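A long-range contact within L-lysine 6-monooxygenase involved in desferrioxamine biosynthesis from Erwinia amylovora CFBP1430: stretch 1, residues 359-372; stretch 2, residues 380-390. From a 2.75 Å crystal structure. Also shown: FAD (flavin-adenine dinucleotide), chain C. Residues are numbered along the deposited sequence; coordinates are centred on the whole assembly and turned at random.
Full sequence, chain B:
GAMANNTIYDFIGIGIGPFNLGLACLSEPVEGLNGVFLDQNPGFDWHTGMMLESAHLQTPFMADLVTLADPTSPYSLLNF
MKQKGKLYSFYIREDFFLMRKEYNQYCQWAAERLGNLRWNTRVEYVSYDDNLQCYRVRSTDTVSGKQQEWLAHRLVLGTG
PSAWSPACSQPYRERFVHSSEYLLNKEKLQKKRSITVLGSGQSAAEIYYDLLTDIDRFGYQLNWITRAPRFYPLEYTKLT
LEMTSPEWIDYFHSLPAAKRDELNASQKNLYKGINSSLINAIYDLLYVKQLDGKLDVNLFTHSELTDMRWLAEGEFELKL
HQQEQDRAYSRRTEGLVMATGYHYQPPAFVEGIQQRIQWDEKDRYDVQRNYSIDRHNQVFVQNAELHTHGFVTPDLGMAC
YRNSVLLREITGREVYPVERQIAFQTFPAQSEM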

# COMPACT_ATOMS: atom_id res chain seq x y z
N TRP B 359 -0.36 47.77 -7.88
CA TRP B 359 -0.80 47.34 -6.55
C TRP B 359 -2.32 47.17 -6.54
O TRP B 359 -3.03 47.91 -7.20
N ASP B 360 -2.80 46.17 -5.79
CA ASP B 360 -4.24 45.92 -5.66
C ASP B 360 -4.77 46.61 -4.39
O ASP B 360 -4.01 47.26 -3.68
N GLU B 361 -6.06 46.42 -4.11
CA GLU B 361 -6.76 47.08 -2.99
C GLU B 361 -6.15 46.85 -1.60
O GLU B 361 -6.33 47.68 -0.71
N LYS B 362 -5.43 45.74 -1.40
CA LYS B 362 -4.82 45.41 -0.11
C LYS B 362 -3.30 45.65 -0.04
O LYS B 362 -2.64 45.12 0.86
N ASP B 363 -2.75 46.46 -0.95
CA ASP B 363 -1.30 46.77 -1.01
C ASP B 363 -0.38 45.55 -1.18
O ASP B 363 0.70 45.50 -0.60
N ARG B 364 -0.82 44.57 -1.96
CA ARG B 364 0.07 43.50 -2.43
C ARG B 364 0.16 43.65 -3.94
O ARG B 364 -0.56 44.46 -4.54
N TYR B 365 1.05 42.88 -4.55
CA TYR B 365 1.22 42.95 -5.99
C TYR B 365 -0.08 42.53 -6.69
O TYR B 365 -0.62 41.46 -6.40
N ASP B 366 -0.59 43.36 -7.60
CA ASP B 366 -1.70 42.97 -8.46
C ASP B 366 -1.15 42.16 -9.64
O ASP B 366 -0.99 42.67 -10.76
N VAL B 367 -0.91 40.87 -9.39
CA VAL B 367 -0.16 40.03 -10.33
C VAL B 367 -1.03 39.68 -11.53
O VAL B 367 -2.20 39.33 -11.37
N GLN B 368 -0.45 39.77 -12.73
CA GLN B 368 -1.16 39.43 -13.97
C GLN B 368 -1.01 37.93 -14.22
O GLN B 368 -0.25 37.25 -13.52
N ARG B 369 -1.72 37.41 -15.23
CA ARG B 369 -1.76 35.96 -15.45
C ARG B 369 -0.40 35.43 -15.87
O ARG B 369 -0.10 34.28 -15.57
N ASN B 370 0.41 36.26 -16.53
CA ASN B 370 1.79 35.88 -16.89
C ASN B 370 2.82 36.09 -15.76
O ASN B 370 4.02 36.08 -16.03
N TYR B 371 2.36 36.28 -14.52
CA TYR B 371 3.21 36.43 -13.33
C TYR B 371 3.95 37.78 -13.26
O TYR B 371 4.85 37.95 -12.43
N SER B 372 3.51 38.75 -14.07
CA SER B 372 4.12 40.07 -14.11
C SER B 372 3.43 41.02 -13.12
O SER B 372 2.22 40.90 -12.90
N PHE B 380 8.71 40.26 -13.16
CA PHE B 380 7.96 39.04 -12.86
C PHE B 380 8.22 38.56 -11.45
O PHE B 380 9.22 38.92 -10.84
N VAL B 381 7.35 37.70 -10.94
CA VAL B 381 7.54 37.14 -9.60
C VAL B 381 7.37 35.62 -9.62
O VAL B 381 6.58 35.12 -10.39
N GLN B 382 8.13 34.93 -8.78
CA GLN B 382 8.03 33.49 -8.56
C GLN B 382 7.61 33.35 -7.10
O GLN B 382 8.35 33.80 -6.23
N ASN B 383 6.47 32.72 -6.83
CA ASN B 383 6.04 32.46 -5.45
C ASN B 383 5.76 33.74 -4.62
O ASN B 383 6.12 33.81 -3.45
N ALA B 384 5.12 34.75 -5.21
CA ALA B 384 4.49 35.82 -4.40
C ALA B 384 3.09 36.17 -4.94
O ALA B 384 2.61 37.30 -4.79
N GLU B 385 2.47 35.19 -5.59
CA GLU B 385 1.20 35.36 -6.30
C GLU B 385 0.12 34.40 -5.77
O GLU B 385 -0.86 34.16 -6.47
N LEU B 386 0.29 33.87 -4.55
CA LEU B 386 -0.72 33.02 -3.88
C LEU B 386 -2.13 33.68 -3.84
O LEU B 386 -3.16 33.01 -3.99
N HIS B 387 -2.15 34.99 -3.64
CA HIS B 387 -3.40 35.75 -3.55
C HIS B 387 -4.14 35.94 -4.88
O HIS B 387 -5.32 36.26 -4.87
N THR B 388 -3.46 35.74 -6.00
CA THR B 388 -4.04 35.90 -7.35
C THR B 388 -3.97 34.65 -8.27
O THR B 388 -4.70 34.60 -9.26
N HIS B 389 -3.07 33.70 -7.98
CA HIS B 389 -2.96 32.44 -8.74
C HIS B 389 -3.30 31.18 -7.92
O HIS B 389 -3.27 30.08 -8.46
N GLY B 390 -3.58 31.35 -6.64
CA GLY B 390 -4.20 30.31 -5.82
C GLY B 390 -3.22 29.40 -5.13
O GLY B 390 -2.01 29.64 -5.14

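Stretch 1 runs without regular helix or strand against a short helix, a turn and a strand end in stretch 2. The two bury 760 Å² between them.

V367 is the central bump. Its CA-to-CB bond points toward stretch 2, with chi1 t. It fills a hollow lined by V381, A384, E385, H387, T388 and H389. CB of V367 lies 3.4 Å from OG1 of T388, and its CG2 lies 3.8 Å from CB of E385.

Two histidines from the helix, H387 and H389, both touch V367. H387 (chi1 p) puts its ring edge against the backbone of Y365, where NE2 of H387 donates a short hydrogen bond to O of Y365, 2.5 Å. R364 (chi1 m) covers one face of that ring, with its CB 4.0 Å from the ring centroid. D360 (chi1 p) holds R364 in a salt bridge, OD2 of D360 to NH2 of R364, 3.1 Å.

H389 (chi1 m) fits into the turn from Q368 to Y371. Its NE2 donates to O of Q368, 3.0 Å. The Y371 ring (chi1 m) makes an offset stack with the H389 ring, centroids 4.3 Å apart and planes at 29°. The CB of Y371 points sideways, but its ring end comes nearer to stretch 2.

The CA-to-CB bond of Y365 (chi1 m) points toward stretch 2, and its ring packs against A384 and V381. Its CE2 lies 4.0 Å from both CB of A384 and CG1 of V381 (chi1 m).

At the strand end, S372 and F380 form a single backbone bridge. N of V381 donates to O of Y371, 2.9 Å. The F380 ring (chi1 m) presents its edge to the N370 backbone, CD1 of F380 to O of N370, 3.4 Å.

N383 points away from stretch 1. Its ND2 makes a weak hydrogen bond to O2P of FAD, 3.4 Å.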

# COMPACT_ATOMS: atom_id res chain seq x y z
CB TRP B 359 -0.37 48.37 -5.49
CG TRP B 359 1.12 48.63 -5.50
CD1 TRP B 359 1.78 49.57 -6.23
CD2 TRP B 359 2.14 47.93 -4.75
NE1 TRP B 359 3.13 49.51 -5.98
CE2 TRP B 359 3.37 48.52 -5.07
CE3 TRP B 359 2.11 46.88 -3.82
CZ2 TRP B 359 4.58 48.08 -4.51
CZ3 TRP B 359 3.32 46.44 -3.27
CH2 TRP B 359 4.53 47.04 -3.62
CB ASP B 360 -4.55 44.41 -5.69
CG ASP B 360 -4.04 43.64 -4.47
OD1 ASP B 360 -3.46 44.25 -3.54
OD2 ASP B 360 -4.23 42.40 -4.43
CB GLU B 361 -8.25 46.66 -2.94
CG GLU B 361 -9.11 46.94 -4.18
CD GLU B 361 -9.14 48.41 -4.61
OE1 GLU B 361 -8.87 49.30 -3.78
OE2 GLU B 361 -9.45 48.67 -5.80
CB LYS B 362 -5.15 43.95 0.24
CG LYS B 362 -6.62 43.70 0.58
CD LYS B 362 -6.85 42.30 1.14
CE LYS B 362 -8.00 42.28 2.14
NZ LYS B 362 -8.25 40.91 2.67
CB ASP B 363 -0.86 47.62 0.20
CG ASP B 363 -1.30 49.07 0.10
OD1 ASP B 363 -0.78 49.79 -0.78
OD2 ASP B 363 -2.16 49.47 0.91
CB ARG B 364 -0.42 42.10 -2.04
CG ARG B 364 -0.90 41.95 -0.61
CD ARG B 364 -1.93 40.85 -0.52
NE ARG B 364 -3.16 41.14 -1.27
CZ ARG B 364 -4.27 40.39 -1.27
NH1 ARG B 364 -4.38 39.32 -0.47
NH2 ARG B 364 -5.32 40.76 -1.99
CB TYR B 365 2.31 42.00 -6.48
CG TYR B 365 3.67 42.10 -5.84
CD1 TYR B 365 4.24 43.32 -5.50
CD2 TYR B 365 4.42 40.95 -5.62
CE1 TYR B 365 5.50 43.39 -4.93
CE2 TYR B 365 5.68 41.01 -5.05
CZ TYR B 365 6.21 42.23 -4.72
OH TYR B 365 7.45 42.25 -4.17
CB ASP B 366 -2.47 44.21 -8.96
CG ASP B 366 -3.72 43.85 -9.74
OD1 ASP B 366 -4.54 43.04 -9.24
OD2 ASP B 366 -3.88 44.38 -10.86
CB VAL B 367 0.34 38.72 -9.68
CG1 VAL B 367 1.34 38.02 -10.61
CG2 VAL B 367 0.97 38.97 -8.32
CB GLN B 368 -0.60 40.20 -15.16
CG GLN B 368 -0.41 41.69 -14.95
CD GLN B 368 -1.69 42.43 -14.67
OE1 GLN B 368 -2.43 42.74 -15.61
NE2 GLN B 368 -1.94 42.75 -13.39
CB ARG B 369 -2.86 35.55 -16.43
CG ARG B 369 -2.95 34.05 -16.75
CD ARG B 369 -3.38 33.23 -15.55
NE ARG B 369 -3.28 31.79 -15.76
CZ ARG B 369 -2.17 31.05 -15.65
NH1 ARG B 369 -1.00 31.61 -15.35
NH2 ARG B 369 -2.24 29.74 -15.84
CB ASN B 370 2.25 36.60 -18.18
CG ASN B 370 2.37 38.10 -18.02
OD1 ASN B 370 1.92 38.68 -17.04
ND2 ASN B 370 2.97 38.75 -19.01
CB TYR B 371 4.16 35.22 -13.17
CG TYR B 371 3.42 33.90 -13.18
CD1 TYR B 371 2.88 33.39 -12.00
CD2 TYR B 371 3.21 33.19 -14.36
CE1 TYR B 371 2.16 32.20 -11.98
CE2 TYR B 371 2.49 31.99 -14.36
CZ TYR B 371 1.95 31.50 -13.18
OH TYR B 371 1.24 30.31 -13.18
CB SER B 372 4.07 40.63 -15.53
OG SER B 372 2.80 41.16 -15.86
CB PHE B 380 8.35 37.94 -13.85
CG PHE B 380 8.01 38.28 -15.26
CD1 PHE B 380 6.74 38.06 -15.75
CD2 PHE B 380 8.96 38.84 -16.09
CE1 PHE B 380 6.42 38.37 -17.05
CE2 PHE B 380 8.66 39.16 -17.40
CZ PHE B 380 7.38 38.93 -17.87
CB VAL B 381 6.61 37.80 -8.55
CG1 VAL B 381 6.90 39.30 -8.40
CG2 VAL B 381 5.12 37.56 -8.85
CB GLN B 382 9.39 32.81 -8.72
CG GLN B 382 10.05 33.02 -10.07
CD GLN B 382 10.18 31.76 -10.87
OE1 GLN B 382 9.20 31.06 -11.10
NE2 GLN B 382 11.40 31.45 -11.31
CB ASN B 383 7.09 31.57 -4.75
CG ASN B 383 6.59 30.87 -3.48
OD1 ASN B 383 5.44 30.41 -3.38
ND2 ASN B 383 7.49 30.77 -2.49
CB ALA B 384 5.39 37.05 -4.33
CB GLU B 385 1.42 35.21 -7.82
CG GLU B 385 1.70 33.79 -8.36
CD GLU B 385 3.14 33.33 -8.27
OE1 GLU B 385 3.92 33.93 -7.51
OE2 GLU B 385 3.48 32.33 -8.93
CB LEU B 386 -0.26 32.69 -2.45
CG LEU B 386 -1.11 31.87 -1.46
CD1 LEU B 386 -1.72 30.62 -2.07
CD2 LEU B 386 -0.27 31.49 -0.24
CB HIS B 387 -3.15 37.10 -2.83
CG HIS B 387 -2.29 38.06 -3.59
ND1 HIS B 387 -0.91 37.99 -3.60
CD2 HIS B 387 -2.61 39.18 -4.27
CE1 HIS B 387 -0.43 38.99 -4.31
NE2 HIS B 387 -1.44 39.73 -4.73
CB THR B 388 -3.31 37.02 -8.12
OG1 THR B 388 -1.91 36.73 -8.14
CG2 THR B 388 -3.56 38.39 -7.51
CB HIS B 389 -1.55 32.30 -9.32
CG HIS B 389 -1.29 33.24 -10.45
ND1 HIS B 389 -1.04 32.80 -11.73
CD2 HIS B 389 -1.24 34.60 -10.49
CE1 HIS B 389 -0.84 33.85 -12.52
NE2 HIS B 389 -0.97 34.95 -11.79
PA FAD C . 13.85 30.27 -1.18
O1A FAD C . 14.64 29.18 -0.49
O2A FAD C . 13.05 31.25 -0.35
O5B FAD C . 14.92 31.07 -2.09
C5B FAD C . 15.15 32.47 -1.97
C4B FAD C . 16.61 32.86 -2.11
O4B FAD C . 16.70 34.26 -2.42
C3B FAD C . 17.41 32.64 -0.83
O3B FAD C . 18.63 31.97 -1.15
C2B FAD C . 17.61 34.05 -0.26
O2B FAD C . 18.83 34.22 0.47
C1B FAD C . 17.62 34.90 -1.52
N9A FAD C . 17.35 36.35 -1.33
C8A FAD C . 16.33 36.94 -0.68
N7A FAD C . 16.44 38.30 -0.75
C5A FAD C . 17.55 38.58 -1.47
C6A FAD C . 18.28 39.80 -1.92
N6A FAD C . 17.82 41.04 -1.63
N1A FAD C . 19.41 39.64 -2.65
C2A FAD C . 19.89 38.41 -2.96
N3A FAD C . 19.29 37.27 -2.57
C4A FAD C . 18.14 37.29 -1.84
N1 FAD C . 7.17 22.50 -1.70
C2 FAD C . 7.01 21.38 -2.45
O2 FAD C . 6.40 21.48 -3.54
N3 FAD C . 7.48 20.17 -2.06
C4 FAD C . 8.14 20.01 -0.90
O4 FAD C . 8.56 18.89 -0.56
C4X FAD C . 8.36 21.19 -0.02
N5 FAD C . 9.01 21.09 1.16
C5X FAD C . 9.19 22.18 1.94
C6 FAD C . 9.87 22.02 3.14
C7 FAD C . 10.09 23.10 3.99
C7M FAD C . 10.83 22.89 5.29
C8 FAD C . 9.59 24.45 3.60
C8M FAD C . 9.82 25.63 4.51
C9 FAD C . 8.91 24.62 2.40
C9A FAD C . 8.67 23.54 1.53
N10 FAD C . 7.98 23.67 0.28
C10 FAD C . 7.81 22.49 -0.50
C1' FAD C . 7.43 24.95 -0.24
C2' FAD C . 8.41 25.67 -1.20
O2' FAD C . 8.94 24.74 -2.17
C3' FAD C . 9.56 26.39 -0.49
O3' FAD C . 9.05 27.40 0.40
C4' FAD C . 10.56 27.05 -1.46
O4' FAD C . 11.84 27.16 -0.82
C5' FAD C . 10.12 28.44 -1.90
O5' FAD C . 10.76 28.76 -3.14
P FAD C . 11.72 30.03 -3.26
O1P FAD C . 12.29 30.05 -4.66
O2P FAD C . 10.88 31.17 -2.77
O3P FAD C . 12.86 29.50 -2.22